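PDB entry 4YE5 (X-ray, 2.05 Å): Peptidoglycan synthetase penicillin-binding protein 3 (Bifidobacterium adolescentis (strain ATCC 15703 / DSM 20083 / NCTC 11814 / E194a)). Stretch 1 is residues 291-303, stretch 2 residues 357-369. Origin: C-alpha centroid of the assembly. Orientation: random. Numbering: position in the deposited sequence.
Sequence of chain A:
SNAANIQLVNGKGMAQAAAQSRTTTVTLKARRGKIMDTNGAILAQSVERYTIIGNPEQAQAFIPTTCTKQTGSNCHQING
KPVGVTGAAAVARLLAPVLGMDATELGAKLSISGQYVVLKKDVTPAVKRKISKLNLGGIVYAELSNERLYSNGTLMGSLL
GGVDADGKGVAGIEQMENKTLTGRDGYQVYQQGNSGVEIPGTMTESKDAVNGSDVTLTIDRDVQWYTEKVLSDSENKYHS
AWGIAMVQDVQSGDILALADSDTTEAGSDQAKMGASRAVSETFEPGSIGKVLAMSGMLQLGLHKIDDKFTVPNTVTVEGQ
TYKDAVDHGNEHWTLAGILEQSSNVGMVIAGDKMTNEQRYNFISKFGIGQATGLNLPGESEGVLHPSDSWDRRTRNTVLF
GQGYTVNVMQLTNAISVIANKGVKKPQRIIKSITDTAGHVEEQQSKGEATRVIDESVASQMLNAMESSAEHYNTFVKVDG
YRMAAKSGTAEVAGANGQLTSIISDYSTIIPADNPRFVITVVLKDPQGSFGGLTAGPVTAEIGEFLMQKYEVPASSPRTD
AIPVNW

Stretch 1, residues 291-303: VLAMSGMLQLGLH
Stretch 2 (357-369) EQRYNFISKFGIG

Two helices of one chain pack obliquely through an apolar contact without a single hydrogen bond across it, in which two phenylalanine rings of stretch 2 receive a glycine and a leucine of stretch 1 on their faces. Residues 291-299 are helical, continuing a helix begun earlier in the chain, as are residues 357-365. The axes approach to 8.6 Å, with 118° between their N-to-C directions, and 531 Å² is buried, both sides summed. The register is set by Gly296 CA to Phe362 CA at 5.5 Å and Leu292 CA to Ile363 CA at 5.8 Å.

Gly296 permits the close approach. Its CA lies over one face of the Phe362 ring (chi1 -81°, chi2 -84°), 3.5 Å from Phe362 CG and 3.6 Å from the ring centroid, 16° off the normal, a CH-pi contact. An ideal CB on Gly296 would fall 2.9 Å from Phe362 CG, a clash, so the absence of a side chain makes room for the ring. Around the same ring, Gln299 CG (chi1 t, chi2 p) comes 3.6 Å from Phe362 CZ, and Leu300 CG (m, t) 3.6 Å from Phe362 CE2. The Gln299 CB points toward stretch 2, but the end of the side chain leads away, and its amide is hydrogen-bonded elsewhere in the structure.

Leu292 (chi1 -44°, chi2 -161°) has the largest area covered by the other stretch. Its CD2 sits over one face of the Phe366 ring (chi1 -83°, chi2 -91°), 3.9 Å from the centroid and 17° off the normal, while Leu292 CD1 reaches Ile368 CG1 at 3.6 Å and Ile363 CG2 at 4.4 Å. Ser295 CB meets the edge of the Phe366 ring, 3.7 Å from Phe366 CZ; Ser295 OG (chi1 m) turns back to its own helix and donates to Val291 O at 2.8 Å, satisfying the hydroxyl within its own stretch.

Toward the C-terminal end of stretch 1, Leu300 CD1 packs 3.6 Å from Gln358 CD (chi1 m, chi2 t), and Leu302 CD1 (m, t) lies 4.3 Å from Gln358 OE1.

Both helices finish in Schellman motifs at glycines with positive phi, Gly301 (73/24) and Gly367 (98/4). Leu302 N donates to Met297 O at 2.8 Å and Gly301 N to Leu298 O at 2.9 Å; Gly367 N donates to Ser364 O at 2.8 Å. Beyond the second turn, Ile368 is extended (-73/135; chi1 m, chi2 m), its CB directed toward stretch 1.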

# COMPACT_ATOMS: atom_id res chain seq x y z
N VAL A 291 5.63 -11.86 -22.79
CA VAL A 291 5.17 -10.56 -23.30
C VAL A 291 6.33 -9.58 -23.39
O VAL A 291 6.47 -8.85 -24.37
CB VAL A 291 4.02 -9.97 -22.46
CG1 VAL A 291 3.70 -8.53 -22.92
CG2 VAL A 291 2.78 -10.87 -22.62
N LEU A 292 7.18 -9.60 -22.36
CA LEU A 292 8.31 -8.66 -22.30
C LEU A 292 9.36 -8.98 -23.36
O LEU A 292 9.86 -8.07 -24.04
CB LEU A 292 8.98 -8.67 -20.92
CG LEU A 292 8.10 -8.65 -19.66
CD1 LEU A 292 8.94 -8.20 -18.47
CD2 LEU A 292 6.89 -7.79 -19.82
N ALA A 293 9.73 -10.25 -23.48
CA ALA A 293 10.80 -10.62 -24.43
C ALA A 293 10.37 -10.41 -25.88
O ALA A 293 11.16 -9.95 -26.72
CB ALA A 293 11.27 -12.07 -24.21
N MSE A 294 9.13 -10.77 -26.17
CA MSE A 294 8.58 -10.65 -27.53
C MSE A 294 8.41 -9.21 -27.95
O MSE A 294 8.65 -8.85 -29.11
CB MSE A 294 7.22 -11.36 -27.65
CG MSE A 294 6.67 -11.39 -29.08
SE MSE A 294 5.00 -12.39 -29.27
CE MSE A 294 5.68 -14.15 -28.84
N SER A 295 7.96 -8.38 -27.01
CA SER A 295 7.91 -6.95 -27.26
C SER A 295 9.28 -6.46 -27.74
O SER A 295 9.37 -5.65 -28.69
CB SER A 295 7.48 -6.19 -26.00
OG SER A 295 6.11 -6.45 -25.71
N GLY A 296 10.33 -6.95 -27.09
CA GLY A 296 11.70 -6.62 -27.46
C GLY A 296 12.04 -7.07 -28.89
O GLY A 296 12.64 -6.31 -29.66
N MSE A 297 11.62 -8.28 -29.25
CA MSE A 297 11.88 -8.81 -30.58
C MSE A 297 11.25 -7.96 -31.67
O MSE A 297 11.86 -7.72 -32.71
CB MSE A 297 11.35 -10.24 -30.71
CG MSE A 297 12.05 -11.23 -29.82
SE MSE A 297 11.18 -12.93 -29.96
CE MSE A 297 12.07 -13.80 -28.45
N LEU A 298 10.01 -7.54 -31.43
CA LEU A 298 9.31 -6.69 -32.39
C LEU A 298 9.99 -5.33 -32.47
O LEU A 298 10.27 -4.85 -33.55
CB LEU A 298 7.86 -6.51 -32.00
CG LEU A 298 7.04 -7.80 -31.97
CD1 LEU A 298 5.64 -7.48 -31.47
CD2 LEU A 298 6.97 -8.43 -33.36
N GLN A 299 10.25 -4.72 -31.31
CA GLN A 299 10.86 -3.41 -31.26
C GLN A 299 12.19 -3.34 -32.02
O GLN A 299 12.46 -2.36 -32.71
CB GLN A 299 11.07 -2.96 -29.81
CG GLN A 299 11.67 -1.57 -29.67
CD GLN A 299 10.72 -0.48 -30.15
OE1 GLN A 299 9.50 -0.62 -30.05
NE2 GLN A 299 11.28 0.59 -30.71
N LEU A 300 12.99 -4.39 -31.88
CA LEU A 300 14.32 -4.45 -32.47
C LEU A 300 14.25 -4.85 -33.93
O LEU A 300 15.26 -4.84 -34.63
CB LEU A 300 15.20 -5.46 -31.72
CG LEU A 300 15.57 -5.08 -30.28
CD1 LEU A 300 16.17 -6.28 -29.53
CD2 LEU A 300 16.54 -3.90 -30.30
N GLY A 301 13.05 -5.22 -34.38
CA GLY A 301 12.85 -5.63 -35.76
C GLY A 301 13.44 -7.00 -36.03
O GLY A 301 13.78 -7.35 -37.16
N LEU A 302 13.56 -7.80 -34.97
CA LEU A 302 14.09 -9.15 -35.12
C LEU A 302 13.07 -10.03 -35.81
O LEU A 302 13.42 -10.87 -36.62
CB LEU A 302 14.47 -9.74 -33.76
CG LEU A 302 15.67 -9.04 -33.13
CD1 LEU A 302 16.01 -9.69 -31.81
CD2 LEU A 302 16.87 -9.07 -34.09
N HIS A 303 11.80 -9.81 -35.48
CA HIS A 303 10.73 -10.50 -36.18
C HIS A 303 9.55 -9.55 -36.33
O HIS A 303 9.50 -8.50 -35.69
CB HIS A 303 10.30 -11.77 -35.43
CG HIS A 303 11.21 -12.94 -35.67
ND1 HIS A 303 11.30 -13.58 -36.89
CD2 HIS A 303 12.10 -13.56 -34.86
CE1 HIS A 303 12.19 -14.54 -36.82
NE2 HIS A 303 12.69 -14.56 -35.60
N GLU A 357 22.51 -8.97 -24.21
CA GLU A 357 22.33 -7.59 -23.78
C GLU A 357 20.93 -7.08 -24.12
O GLU A 357 20.30 -6.41 -23.32
CB GLU A 357 23.40 -6.68 -24.40
CG GLU A 357 23.28 -5.23 -23.93
CD GLU A 357 24.24 -4.29 -24.64
OE1 GLU A 357 24.98 -4.76 -25.53
OE2 GLU A 357 24.25 -3.09 -24.30
N GLN A 358 20.46 -7.41 -25.32
CA GLN A 358 19.11 -7.03 -25.73
C GLN A 358 18.06 -7.70 -24.86
O GLN A 358 17.09 -7.05 -24.45
CB GLN A 358 18.89 -7.38 -27.20
CG GLN A 358 19.70 -6.54 -28.14
CD GLN A 358 19.69 -7.08 -29.54
OE1 GLN A 358 19.52 -8.28 -29.75
NE2 GLN A 358 19.87 -6.20 -30.51
N ARG A 359 18.24 -8.99 -24.58
CA ARG A 359 17.31 -9.70 -23.70
C ARG A 359 17.22 -9.00 -22.35
O ARG A 359 16.13 -8.67 -21.90
CB ARG A 359 17.71 -11.18 -23.53
CG ARG A 359 17.68 -11.95 -24.85
CD ARG A 359 18.33 -13.34 -24.76
NE ARG A 359 18.45 -13.94 -26.09
CZ ARG A 359 18.33 -15.24 -26.36
NH1 ARG A 359 18.10 -16.10 -25.38
NH2 ARG A 359 18.43 -15.67 -27.61
N TYR A 360 18.37 -8.76 -21.71
CA TYR A 360 18.39 -8.11 -20.40
C TYR A 360 17.70 -6.73 -20.49
O TYR A 360 16.89 -6.37 -19.64
CB TYR A 360 19.83 -7.92 -19.90
CG TYR A 360 19.90 -7.20 -18.57
CD1 TYR A 360 19.88 -7.90 -17.37
CD2 TYR A 360 19.95 -5.80 -18.52
CE1 TYR A 360 19.92 -7.24 -16.15
CE2 TYR A 360 20.00 -5.14 -17.30
CZ TYR A 360 19.98 -5.86 -16.12
OH TYR A 360 20.02 -5.19 -14.92
N ASN A 361 18.07 -5.97 -21.52
CA ASN A 361 17.59 -4.60 -21.68
C ASN A 361 16.08 -4.52 -21.74
O ASN A 361 15.49 -3.70 -21.06
CB ASN A 361 18.18 -3.95 -22.94
CG ASN A 361 17.62 -2.56 -23.18
OD1 ASN A 361 18.07 -1.59 -22.57
ND2 ASN A 361 16.63 -2.46 -24.07
N PHE A 362 15.45 -5.37 -22.53
CA PHE A 362 14.00 -5.27 -22.62
C PHE A 362 13.27 -5.74 -21.38
O PHE A 362 12.30 -5.12 -20.98
CB PHE A 362 13.44 -5.84 -23.93
CG PHE A 362 13.55 -4.86 -25.07
CD1 PHE A 362 12.58 -3.88 -25.25
CD2 PHE A 362 14.66 -4.86 -25.89
CE1 PHE A 362 12.70 -2.94 -26.29
CE2 PHE A 362 14.79 -3.93 -26.93
CZ PHE A 362 13.81 -2.98 -27.13
N ILE A 363 13.78 -6.77 -20.73
CA ILE A 363 13.17 -7.17 -19.47
C ILE A 363 13.31 -6.05 -18.43
O ILE A 363 12.34 -5.65 -17.79
CB ILE A 363 13.71 -8.52 -18.99
CG1 ILE A 363 13.22 -9.60 -19.97
CG2 ILE A 363 13.22 -8.82 -17.55
CD1 ILE A 363 14.07 -10.80 -20.02
N SER A 364 14.53 -5.54 -18.29
CA SER A 364 14.80 -4.46 -17.35
C SER A 364 13.99 -3.20 -17.68
O SER A 364 13.45 -2.54 -16.79
CB SER A 364 16.29 -4.11 -17.40
OG SER A 364 16.63 -3.24 -16.33
N LYS A 365 13.91 -2.87 -18.97
CA LYS A 365 13.16 -1.69 -19.42
C LYS A 365 11.69 -1.72 -18.96
O LYS A 365 11.08 -0.66 -18.76
CB LYS A 365 13.19 -1.61 -20.94
CG LYS A 365 13.29 -0.23 -21.53
CD LYS A 365 13.42 -0.37 -23.06
CE LYS A 365 13.77 0.93 -23.76
NZ LYS A 365 14.07 0.66 -25.20
N PHE A 366 11.11 -2.90 -18.81
CA PHE A 366 9.72 -3.02 -18.33
C PHE A 366 9.60 -2.83 -16.82
O PHE A 366 8.50 -2.93 -16.26
CB PHE A 366 9.13 -4.37 -18.73
CG PHE A 366 8.57 -4.43 -20.13
CD1 PHE A 366 7.24 -4.11 -20.38
CD2 PHE A 366 9.38 -4.79 -21.20
CE1 PHE A 366 6.72 -4.17 -21.67
CE2 PHE A 366 8.88 -4.85 -22.49
CZ PHE A 366 7.55 -4.54 -22.74
N GLY A 367 10.71 -2.55 -16.15
CA GLY A 367 10.70 -2.30 -14.71
C GLY A 367 11.09 -3.50 -13.84
O GLY A 367 11.04 -3.42 -12.61
N ILE A 368 11.46 -4.60 -14.47
CA ILE A 368 11.80 -5.83 -13.72
C ILE A 368 13.15 -5.63 -13.04
O ILE A 368 14.08 -5.13 -13.66
CB ILE A 368 11.87 -7.05 -14.66
CG1 ILE A 368 10.54 -7.25 -15.40
CG2 ILE A 368 12.26 -8.32 -13.93
CD1 ILE A 368 9.31 -7.03 -14.55
N GLY A 369 13.24 -6.03 -11.77
CA GLY A 369 14.49 -5.91 -11.03
C GLY A 369 14.70 -4.53 -10.41
O GLY A 369 15.72 -4.26 -9.79